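Local coordinates for catalase (PDB 4B7H), which breaks down hydrogen peroxide to water and oxygen at a haem, and is caught here with the inhibitor nitric oxide and with NADPH bound, at residues Thr101-Phe107 against Gly125-Tyr131; Glu134-Val140 against Leu328-Val334. All coordinates share one frame; numbering follows the deposited sequence.

Two contacts in series show how a haem enzyme builds one wall of its pocket from neighbouring strands and a distant loop. From the N terminus, strand 100-108 comes first, then strand 125-132; 17 residues separate 101-107 from 125-131, and contact 1 closes that loop. A tight turn leads on to strand 135-142, next in the same antiparallel sheet. Contact 2 opens only there and closes a far longer loop of 187 residues, bringing 328-334 against that strand. The contacts neither nest nor cross. R129 of contact 1 and D138 of contact 2 join them by a salt bridge, and both contacts reach the haem.

Contact 1. Residues Thr101-Phe107 against Gly125-Tyr131; sequences TPLAVRF and GFALRFY. With HEM (protoporphyrin IX containing Fe), chain E.
L103, V105 and F107 stand beside F130, L128 and F126 on one face of two adjacent antiparallel strands of the catalase beta-barrel, an example of a sheet whose end doubles as the wall of a haem pocket. The backbone pairing is regular. A104 and R129 form a hydrogen-bonded pair, with R129 N to A104 O at 2.8 Å, as do R106 and A127, while Y131 N adds a further bond to P102 O. CA-H...O contacts fill the non-hydrogen-bonded positions, F107 CA lying 3.2 Å from G125 O.

On the face carrying L103, V105 and F107 the packing is apolar. F107 sets its CE1 edge over one face of the F126 ring in a T-shaped stack, with centroids 5.1 Å apart and planes at 89°. V105 CG2 lies above the rim of one face of the F107 ring and also meets L128 CD2 at 3.8 Å. L103 CB approaches F130 CD1 at 3.9 Å. F310 and L312 of strand 305-314 pack against this same side.

A104, R106, A127 and R129 occupy the other face. Y131 turns the edge of its ring to the backbone of P102-A104, and R129 CD lies above the rim of one face of that ring; the Y131 hydroxyl bonds to V369 O, while the R129 guanidinium pairs with D138.

At the haem end, G125 CA stands 3.5 Å from the haem methyl CMD. The chain of R106 is extended, with CG trans to the backbone N (chi1 -174°), which carries the guanidinium to a haem propionate; R67 also bonds to the haem. Propionate O2D lies at the guanidinium edge, in its plane, and accepts from R106 NH1 at 2.7 Å.

Contact 2. Residues Glu134-Val140 against Leu328-Val334; sequences EGNYDIV and LDPGNIV. With HEM (protoporphyrin IX containing Fe), chain E.
The CA atoms of Y137 and I333 lie 5.1 Å apart where strand 135-142 of the catalase beta-barrel meets a loop that folds through a type I turn, D329 to N332, and an inverse gamma turn centred on N332. One direct backbone bond joins the two, D138 N to N332 O at 3.0 Å; the same carbonyl oxygen receives Y137 CA and lies in the plane of the Y137 ring, 3.2 Å from CD1.

The contact illustrates how one buried carboxylate can order an irregular loop. D138 OD2 accepts two bonds from different directions: D329 N meets the anti lone pair of OD2, whereas N332 ND2 comes from above the carboxylate plane at 2.9 Å. D138 OD2 lies close to the N332 amide plane, and the two flat groups are 81° apart. The other oxygen, OD1, is taken up by R129, and N332 OD1 is held by R365. D329 closes an Asx turn, its OD1 accepting from G331 N.

Apolar groups pack at both ends. V334 CG2 meets Y137 CB at 3.9 Å, these side chains crossing at about a right angle, and V334 CG1 lies against E134 O. N26 of a second subunit bonds to N136 O and I333 O, tying this end to the assembly. Toward the haem, V140 CG2 rests over the backbone of D329 and P330 and touches P330 CD, while CG1, swung to the far side from its own N (chi1 -177°), meets haem C2D at 3.6 Å. A water bridges D138 O and P330 O, donating to them at 2.7 and 2.8 Å.

Contact 1. Residues Thr101-Phe107 against Gly125-Tyr131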
loop_
_atom_site.group_PDB
_atom_site.type_symbol
_atom_site.label_atom_id
_atom_site.label_comp_id
_atom_site.label_asym_id
_atom_site.label_seq_id
_atom_site.Cartn_x
_atom_site.Cartn_y
_atom_site.Cartn_z
ATOM N N THR A 101 14.966 -25.833 21.236
ATOM C CA THR A 101 14.194 -24.679 20.770
ATOM C C THR A 101 13.781 -24.847 19.308
ATOM O O THR A 101 14.614 -25.195 18.475
ATOM C CB THR A 101 15.029 -23.393 20.911
ATOM O OG1 THR A 101 15.496 -23.273 22.264
ATOM C CG2 THR A 101 14.216 -22.146 20.535
ATOM N N PRO A 102 12.494 -24.599 18.986
ATOM C CA PRO A 102 12.102 -24.660 17.569
ATOM C C PRO A 102 12.788 -23.557 16.755
ATOM O O PRO A 102 13.063 -22.471 17.285
ATOM C CB PRO A 102 10.586 -24.409 17.601
ATOM C CG PRO A 102 10.169 -24.602 19.032
ATOM C CD PRO A 102 11.366 -24.218 19.852
ATOM N N LEU A 103 13.035 -23.824 15.476
ATOM C CA LEU A 103 13.659 -22.836 14.618
ATOM C C LEU A 103 13.040 -22.783 13.228
ATOM O O LEU A 103 12.403 -23.740 12.767
ATOM C CB LEU A 103 15.173 -23.080 14.514
ATOM C CG LEU A 103 15.654 -24.255 13.657
ATOM C CD1 LEU A 103 15.739 -23.928 12.162
ATOM C CD2 LEU A 103 17.006 -24.724 14.157
ATOM N N ALA A 104 13.254 -21.648 12.570
ATOM C CA ALA A 104 13.036 -21.495 11.139
ATOM C C ALA A 104 14.368 -21.097 10.520
ATOM O O ALA A 104 15.224 -20.519 11.196
ATOM C CB ALA A 104 12.006 -20.417 10.864
ATOM N N VAL A 105 14.541 -21.391 9.235
ATOM C CA VAL A 105 15.711 -20.924 8.498
ATOM C C VAL A 105 15.304 -20.524 7.095
ATOM O O VAL A 105 14.417 -21.135 6.513
ATOM C CB VAL A 105 16.843 -21.998 8.464
ATOM C CG1 VAL A 105 16.451 -23.201 7.600
ATOM C CG2 VAL A 105 18.147 -21.405 7.970
ATOM N N ARG A 106 15.931 -19.479 6.563
ATOM C CA ARG A 106 15.816 -19.165 5.142
ATOM C C ARG A 106 17.217 -19.008 4.562
ATOM O O ARG A 106 18.067 -18.313 5.136
ATOM C CB ARG A 106 14.962 -17.910 4.899
ATOM C CG ARG A 106 14.682 -17.611 3.414
ATOM C CD ARG A 106 13.720 -16.443 3.273
ATOM N NE ARG A 106 13.427 -16.073 1.883
ATOM C CZ ARG A 106 14.201 -15.289 1.131
ATOM N NH1 ARG A 106 15.345 -14.809 1.615
ATOM N NH2 ARG A 106 13.835 -14.997 -0.121
ATOM N N PHE A 107 17.454 -19.694 3.449
ATOM C CA PHE A 107 18.692 -19.579 2.684
ATOM C C PHE A 107 18.374 -18.792 1.425
ATOM O O PHE A 107 17.230 -18.780 0.967
ATOM C CB PHE A 107 19.190 -20.959 2.264
ATOM C CG PHE A 107 19.481 -21.891 3.416
ATOM C CD1 PHE A 107 20.655 -21.767 4.150
ATOM C CD2 PHE A 107 18.596 -22.907 3.742
ATOM C CE1 PHE A 107 20.930 -22.629 5.200
ATOM C CE2 PHE A 107 18.863 -23.770 4.789
ATOM C CZ PHE A 107 20.033 -23.633 5.519
ATOM N N GLY A 125 22.683 -16.251 1.806
ATOM C CA GLY A 125 22.111 -15.951 3.102
ATOM C C GLY A 125 21.882 -17.210 3.909
ATOM O O GLY A 125 21.589 -18.273 3.359
ATOM N N PHE A 126 21.992 -17.073 5.226
ATOM C CA PHE A 126 21.901 -18.188 6.159
ATOM C C PHE A 126 21.221 -17.595 7.397
ATOM O O PHE A 126 21.877 -17.212 8.370
ATOM C CB PHE A 126 23.319 -18.684 6.474
ATOM C CG PHE A 126 23.389 -20.065 7.078
ATOM C CD1 PHE A 126 22.877 -20.315 8.340
ATOM C CD2 PHE A 126 24.020 -21.100 6.398
ATOM C CE1 PHE A 126 22.962 -21.592 8.903
ATOM C CE2 PHE A 126 24.123 -22.380 6.965
ATOM C CZ PHE A 126 23.592 -22.621 8.215
ATOM N N ALA A 127 19.893 -17.507 7.345
ATOM C CA ALA A 127 19.135 -16.711 8.303
ATOM C C ALA A 127 18.254 -17.562 9.201
ATOM O O ALA A 127 17.289 -18.181 8.736
ATOM C CB ALA A 127 18.299 -15.674 7.564
ATOM N N LEU A 128 18.567 -17.554 10.493
ATOM C CA LEU A 128 17.906 -18.409 11.476
ATOM C C LEU A 128 16.985 -17.624 12.387
ATOM O O LEU A 128 17.319 -16.511 12.793
ATOM C CB LEU A 128 18.965 -19.074 12.351
ATOM C CG LEU A 128 19.851 -20.082 11.630
ATOM C CD1 LEU A 128 21.197 -20.168 12.315
ATOM C CD2 LEU A 128 19.163 -21.444 11.599
ATOM N N ARG A 129 15.833 -18.213 12.716
ATOM C CA ARG A 129 14.998 -17.746 13.820
ATOM C C ARG A 129 14.896 -18.842 14.859
ATOM O O ARG A 129 14.587 -19.989 14.522
ATOM C CB ARG A 129 13.573 -17.428 13.356
ATOM C CG ARG A 129 12.577 -17.340 14.530
ATOM C CD ARG A 129 11.321 -16.585 14.121
ATOM N NE ARG A 129 11.696 -15.240 13.700
ATOM C CZ ARG A 129 10.994 -14.478 12.869
ATOM N NH1 ARG A 129 9.839 -14.912 12.377
ATOM N NH2 ARG A 129 11.455 -13.278 12.531
ATOM N N PHE A 130 15.138 -18.488 16.114
ATOM C CA PHE A 130 14.888 -19.389 17.224
ATOM C C PHE A 130 13.675 -18.885 17.996
ATOM O O PHE A 130 13.655 -17.740 18.461
ATOM C CB PHE A 130 16.127 -19.473 18.121
ATOM C CG PHE A 130 17.369 -19.890 17.382
ATOM C CD1 PHE A 130 17.518 -21.198 16.950
ATOM C CD2 PHE A 130 18.370 -18.969 17.081
ATOM C CE1 PHE A 130 18.646 -21.595 16.250
ATOM C CE2 PHE A 130 19.511 -19.359 16.373
ATOM C CZ PHE A 130 19.646 -20.673 15.957
ATOM N N TYR A 131 12.648 -19.731 18.094
ATOM C CA TYR A 131 11.422 -19.356 18.795
ATOM C C TYR A 131 11.622 -19.626 20.284
ATOM O O TYR A 131 11.182 -20.657 20.800
ATOM C CB TYR A 131 10.213 -20.135 18.250
ATOM C CG TYR A 131 9.863 -19.826 16.794
ATOM C CD1 TYR A 131 10.495 -20.491 15.737
ATOM C CD2 TYR A 131 8.887 -18.884 16.479
ATOM C CE1 TYR A 131 10.170 -20.218 14.414
ATOM C CE2 TYR A 131 8.551 -18.599 15.151
ATOM C CZ TYR A 131 9.191 -19.276 14.123
ATOM O OH TYR A 131 8.884 -19.010 12.806
HETATM C CHA HEM E . 18.198 -9.285 3.698
HETATM C CHB HEM E . 19.670 -4.830 4.925
HETATM C CHC HEM E . 24.169 -6.538 5.447
HETATM C CHD HEM E . 22.312 -10.971 5.718
HETATM C C1A HEM E . 18.205 -7.938 3.966
HETATM C C2A HEM E . 17.050 -7.060 3.934
HETATM C C3A HEM E . 17.468 -5.837 4.291
HETATM C C4A HEM E . 18.887 -5.897 4.547
HETATM C CMA HEM E . 16.645 -4.551 4.430
HETATM C CAA HEM E . 15.614 -7.499 3.571
HETATM C CBA HEM E . 14.909 -8.000 4.823
HETATM C CGA HEM E . 13.444 -8.269 4.600
HETATM O O1A HEM E . 12.947 -9.260 5.192
HETATM O O2A HEM E . 12.762 -7.519 3.855
HETATM C C1B HEM E . 21.026 -4.884 5.150
HETATM C C2B HEM E . 21.885 -3.761 5.450
HETATM C C3B HEM E . 23.141 -4.241 5.569
HETATM C C4B HEM E . 23.091 -5.673 5.373
HETATM C CMB HEM E . 21.389 -2.305 5.568
HETATM C CAB HEM E . 24.454 -3.509 5.904
HETATM C CBB HEM E . 24.482 -2.389 6.626
HETATM C C1C HEM E . 24.041 -7.883 5.744
HETATM C C2C HEM E . 24.999 -8.738 6.430
HETATM C C3C HEM E . 24.462 -9.969 6.494
HETATM C C4C HEM E . 23.156 -9.911 5.875
HETATM C CMC HEM E . 26.382 -8.276 6.950
HETATM C CAC HEM E . 25.004 -11.259 7.156
HETATM C CBC HEM E . 25.837 -11.239 8.211
HETATM C C1D HEM E . 21.076 -10.922 5.132
HETATM C C2D HEM E . 20.283 -12.085 4.898
HETATM C C3D HEM E . 19.009 -11.583 4.275
HETATM C C4D HEM E . 19.138 -10.153 4.199
HETATM C CMD HEM E . 20.653 -13.535 5.200
HETATM C CAD HEM E . 17.831 -12.453 3.864
HETATM C CBD HEM E . 17.049 -12.829 5.120
HETATM C CGD HEM E . 15.969 -13.763 4.660
HETATM O O1D HEM E . 14.768 -13.408 4.750
HETATM O O2D HEM E . 16.314 -14.870 4.174
HETATM N NA HEM E . 19.314 -7.201 4.353
HETATM N NB HEM E . 21.784 -6.034 5.107
HETATM N NC HEM E . 22.920 -8.633 5.424
HETATM N ND HEM E . 20.382 -9.795 4.703
HETATM FE FE HEM E . 21.120 -7.928 4.848
#

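Contact 2. Residues Glu134-Val140 against Leu328-Val334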
loop_
_atom_site.group_PDB
_atom_site.type_symbol
_atom_site.label_atom_id
_atom_site.label_comp_id
_atom_site.label_asym_id
_atom_site.label_seq_id
_atom_site.Cartn_x
_atom_site.Cartn_y
_atom_site.Cartn_z
ATOM N N GLU A 134 11.862 -16.464 25.638
ATOM C CA GLU A 134 11.985 -15.030 25.919
ATOM C C GLU A 134 11.904 -14.207 24.633
ATOM O O GLU A 134 12.368 -13.063 24.578
ATOM C CB GLU A 134 13.255 -14.728 26.734
ATOM C CG GLU A 134 13.188 -15.403 28.107
ATOM C CD GLU A 134 14.370 -15.162 29.035
ATOM O OE1 GLU A 134 15.401 -14.604 28.614
ATOM O OE2 GLU A 134 14.261 -15.563 30.217
ATOM N N GLY A 135 11.287 -14.792 23.608
ATOM C CA GLY A 135 11.058 -14.103 22.348
ATOM C C GLY A 135 11.783 -14.735 21.173
ATOM O O GLY A 135 12.600 -15.646 21.344
ATOM N N ASN A 136 11.480 -14.261 19.966
ATOM C CA ASN A 136 12.173 -14.740 18.772
ATOM C C ASN A 136 13.566 -14.136 18.712
ATOM O O ASN A 136 13.720 -12.919 18.735
ATOM C CB ASN A 136 11.407 -14.394 17.489
ATOM C CG ASN A 136 10.066 -15.110 17.394
ATOM O OD1 ASN A 136 9.853 -16.124 18.062
ATOM N ND2 ASN A 136 9.156 -14.586 16.562
ATOM N N TYR A 137 14.576 -14.997 18.653
ATOM C CA TYR A 137 15.955 -14.561 18.491
ATOM C C TYR A 137 16.398 -14.953 17.090
ATOM O O TYR A 137 16.482 -16.149 16.774
ATOM C CB TYR A 137 16.853 -15.232 19.536
ATOM C CG TYR A 137 18.325 -14.904 19.387
ATOM C CD1 TYR A 137 18.736 -13.666 18.902
ATOM C CD2 TYR A 137 19.308 -15.834 19.720
ATOM C CE1 TYR A 137 20.079 -13.363 18.757
ATOM C CE2 TYR A 137 20.659 -15.534 19.574
ATOM C CZ TYR A 137 21.032 -14.299 19.093
ATOM O OH TYR A 137 22.367 -14.001 18.946
ATOM N N ASP A 138 16.652 -13.961 16.242
ATOM C CA ASP A 138 17.090 -14.249 14.883
ATOM C C ASP A 138 18.572 -13.992 14.758
ATOM O O ASP A 138 19.062 -12.949 15.205
ATOM C CB ASP A 138 16.378 -13.358 13.850
ATOM C CG ASP A 138 14.875 -13.576 13.794
ATOM O OD1 ASP A 138 14.344 -14.501 14.445
ATOM O OD2 ASP A 138 14.225 -12.805 13.061
ATOM N N ILE A 139 19.276 -14.948 14.158
ATOM C CA ILE A 139 20.653 -14.715 13.733
ATOM C C ILE A 139 20.637 -14.732 12.212
ATOM O O ILE A 139 20.574 -15.791 11.583
ATOM C CB ILE A 139 21.654 -15.747 14.299
ATOM C CG1 ILE A 139 21.577 -15.771 15.831
ATOM C CG2 ILE A 139 23.074 -15.410 13.824
ATOM C CD1 ILE A 139 22.471 -16.809 16.496
ATOM N N VAL A 140 20.634 -13.536 11.638
ATOM C CA VAL A 140 20.487 -13.380 10.205
ATOM C C VAL A 140 21.899 -13.321 9.640
ATOM O O VAL A 140 22.517 -12.250 9.544
ATOM C CB VAL A 140 19.652 -12.118 9.880
ATOM C CG1 VAL A 140 19.430 -11.986 8.381
ATOM C CG2 VAL A 140 18.307 -12.189 10.610
ATOM N N LEU A 328 12.767 -12.055 8.859
ATOM C CA LEU A 328 13.956 -12.324 9.663
ATOM C C LEU A 328 14.698 -11.010 9.884
ATOM O O LEU A 328 14.829 -10.207 8.965
ATOM C CB LEU A 328 14.826 -13.375 8.972
ATOM C CG LEU A 328 14.146 -14.759 8.964
ATOM C CD1 LEU A 328 14.673 -15.670 7.860
ATOM C CD2 LEU A 328 14.299 -15.450 10.324
ATOM N N ASP A 329 15.165 -10.780 11.105
ATOM C CA ASP A 329 15.597 -9.442 11.503
ATOM C C ASP A 329 16.665 -9.540 12.595
ATOM O O ASP A 329 16.400 -10.073 13.669
ATOM C CB ASP A 329 14.346 -8.698 11.995
ATOM C CG ASP A 329 14.629 -7.319 12.563
ATOM O OD1 ASP A 329 15.778 -6.830 12.496
ATOM O OD2 ASP A 329 13.662 -6.706 13.075
ATOM N N PRO A 330 17.882 -9.014 12.334
ATOM C CA PRO A 330 18.947 -9.120 13.346
ATOM C C PRO A 330 18.619 -8.327 14.609
ATOM O O PRO A 330 19.217 -8.560 15.660
ATOM C CB PRO A 330 20.184 -8.542 12.634
ATOM C CG PRO A 330 19.637 -7.679 11.553
ATOM C CD PRO A 330 18.347 -8.327 11.116
ATOM N N GLY A 331 17.665 -7.405 14.513
ATOM C CA GLY A 331 17.202 -6.672 15.682
ATOM C C GLY A 331 16.353 -7.502 16.629
ATOM O O GLY A 331 16.037 -7.061 17.742
ATOM N N ASN A 332 15.963 -8.696 16.189
ATOM C CA ASN A 332 15.277 -9.640 17.060
ATOM C C ASN A 332 16.278 -10.293 18.010
ATOM O O ASN A 332 16.647 -11.462 17.846
ATOM C CB ASN A 332 14.533 -10.689 16.237
ATOM C CG ASN A 332 13.266 -10.147 15.621
ATOM O OD1 ASN A 332 12.694 -9.162 16.107
ATOM N ND2 ASN A 332 12.803 -10.794 14.558
ATOM N N ILE A 333 16.731 -9.516 18.993
ATOM C CA ILE A 333 17.600 -10.032 20.033
ATOM C C ILE A 333 16.800 -10.297 21.305
ATOM O O ILE A 333 15.645 -9.869 21.432
ATOM C CB ILE A 333 18.795 -9.098 20.297
ATOM C CG1 ILE A 333 18.332 -7.707 20.751
ATOM C CG2 ILE A 333 19.686 -9.016 19.057
ATOM C CD1 ILE A 333 19.484 -6.800 21.167
ATOM N N VAL A 334 17.415 -11.025 22.234
ATOM C CA VAL A 334 16.764 -11.455 23.468
ATOM C C VAL A 334 17.732 -11.198 24.626
ATOM O O VAL A 334 18.921 -10.957 24.394
ATOM C CB VAL A 334 16.382 -12.961 23.409
ATOM C CG1 VAL A 334 15.246 -13.202 22.425
ATOM C CG2 VAL A 334 17.597 -13.811 23.058
HETATM C CHA HEM E . 18.198 -9.285 3.698
HETATM C CHB HEM E . 19.670 -4.830 4.925
HETATM C CHC HEM E . 24.169 -6.538 5.447
HETATM C CHD HEM E . 22.312 -10.971 5.718
HETATM C C1A HEM E . 18.205 -7.938 3.966
HETATM C C2A HEM E . 17.050 -7.060 3.934
HETATM C C3A HEM E . 17.468 -5.837 4.291
HETATM C C4A HEM E . 18.887 -5.897 4.547
HETATM C CMA HEM E . 16.645 -4.551 4.430
HETATM C CAA HEM E . 15.614 -7.499 3.571
HETATM C CBA HEM E . 14.909 -8.000 4.823
HETATM C CGA HEM E . 13.444 -8.269 4.600
HETATM O O1A HEM E . 12.947 -9.260 5.192
HETATM O O2A HEM E . 12.762 -7.519 3.855
HETATM C C1B HEM E . 21.026 -4.884 5.150
HETATM C C2B HEM E . 21.885 -3.761 5.450
HETATM C C3B HEM E . 23.141 -4.241 5.569
HETATM C C4B HEM E . 23.091 -5.673 5.373
HETATM C CMB HEM E . 21.389 -2.305 5.568
HETATM C CAB HEM E . 24.454 -3.509 5.904
HETATM C CBB HEM E . 24.482 -2.389 6.626
HETATM C C1C HEM E . 24.041 -7.883 5.744
HETATM C C2C HEM E . 24.999 -8.738 6.430
HETATM C C3C HEM E . 24.462 -9.969 6.494
HETATM C C4C HEM E . 23.156 -9.911 5.875
HETATM C CMC HEM E . 26.382 -8.276 6.950
HETATM C CAC HEM E . 25.004 -11.259 7.156
HETATM C CBC HEM E . 25.837 -11.239 8.211
HETATM C C1D HEM E . 21.076 -10.922 5.132
HETATM C C2D HEM E . 20.283 -12.085 4.898
HETATM C C3D HEM E . 19.009 -11.583 4.275
HETATM C C4D HEM E . 19.138 -10.153 4.199
HETATM C CMD HEM E . 20.653 -13.535 5.200
HETATM C CAD HEM E . 17.831 -12.453 3.864
HETATM C CBD HEM E . 17.049 -12.829 5.120
HETATM C CGD HEM E . 15.969 -13.763 4.660
HETATM O O1D HEM E . 14.768 -13.408 4.750
HETATM O O2D HEM E . 16.314 -14.870 4.174
HETATM N NA HEM E . 19.314 -7.201 4.353
HETATM N NB HEM E . 21.784 -6.034 5.107
HETATM N NC HEM E . 22.920 -8.633 5.424
HETATM N ND HEM E . 20.382 -9.795 4.703
HETATM FE FE HEM E . 21.120 -7.928 4.848
HETATM O O HOH W 1 20.791 -10.918 15.735
#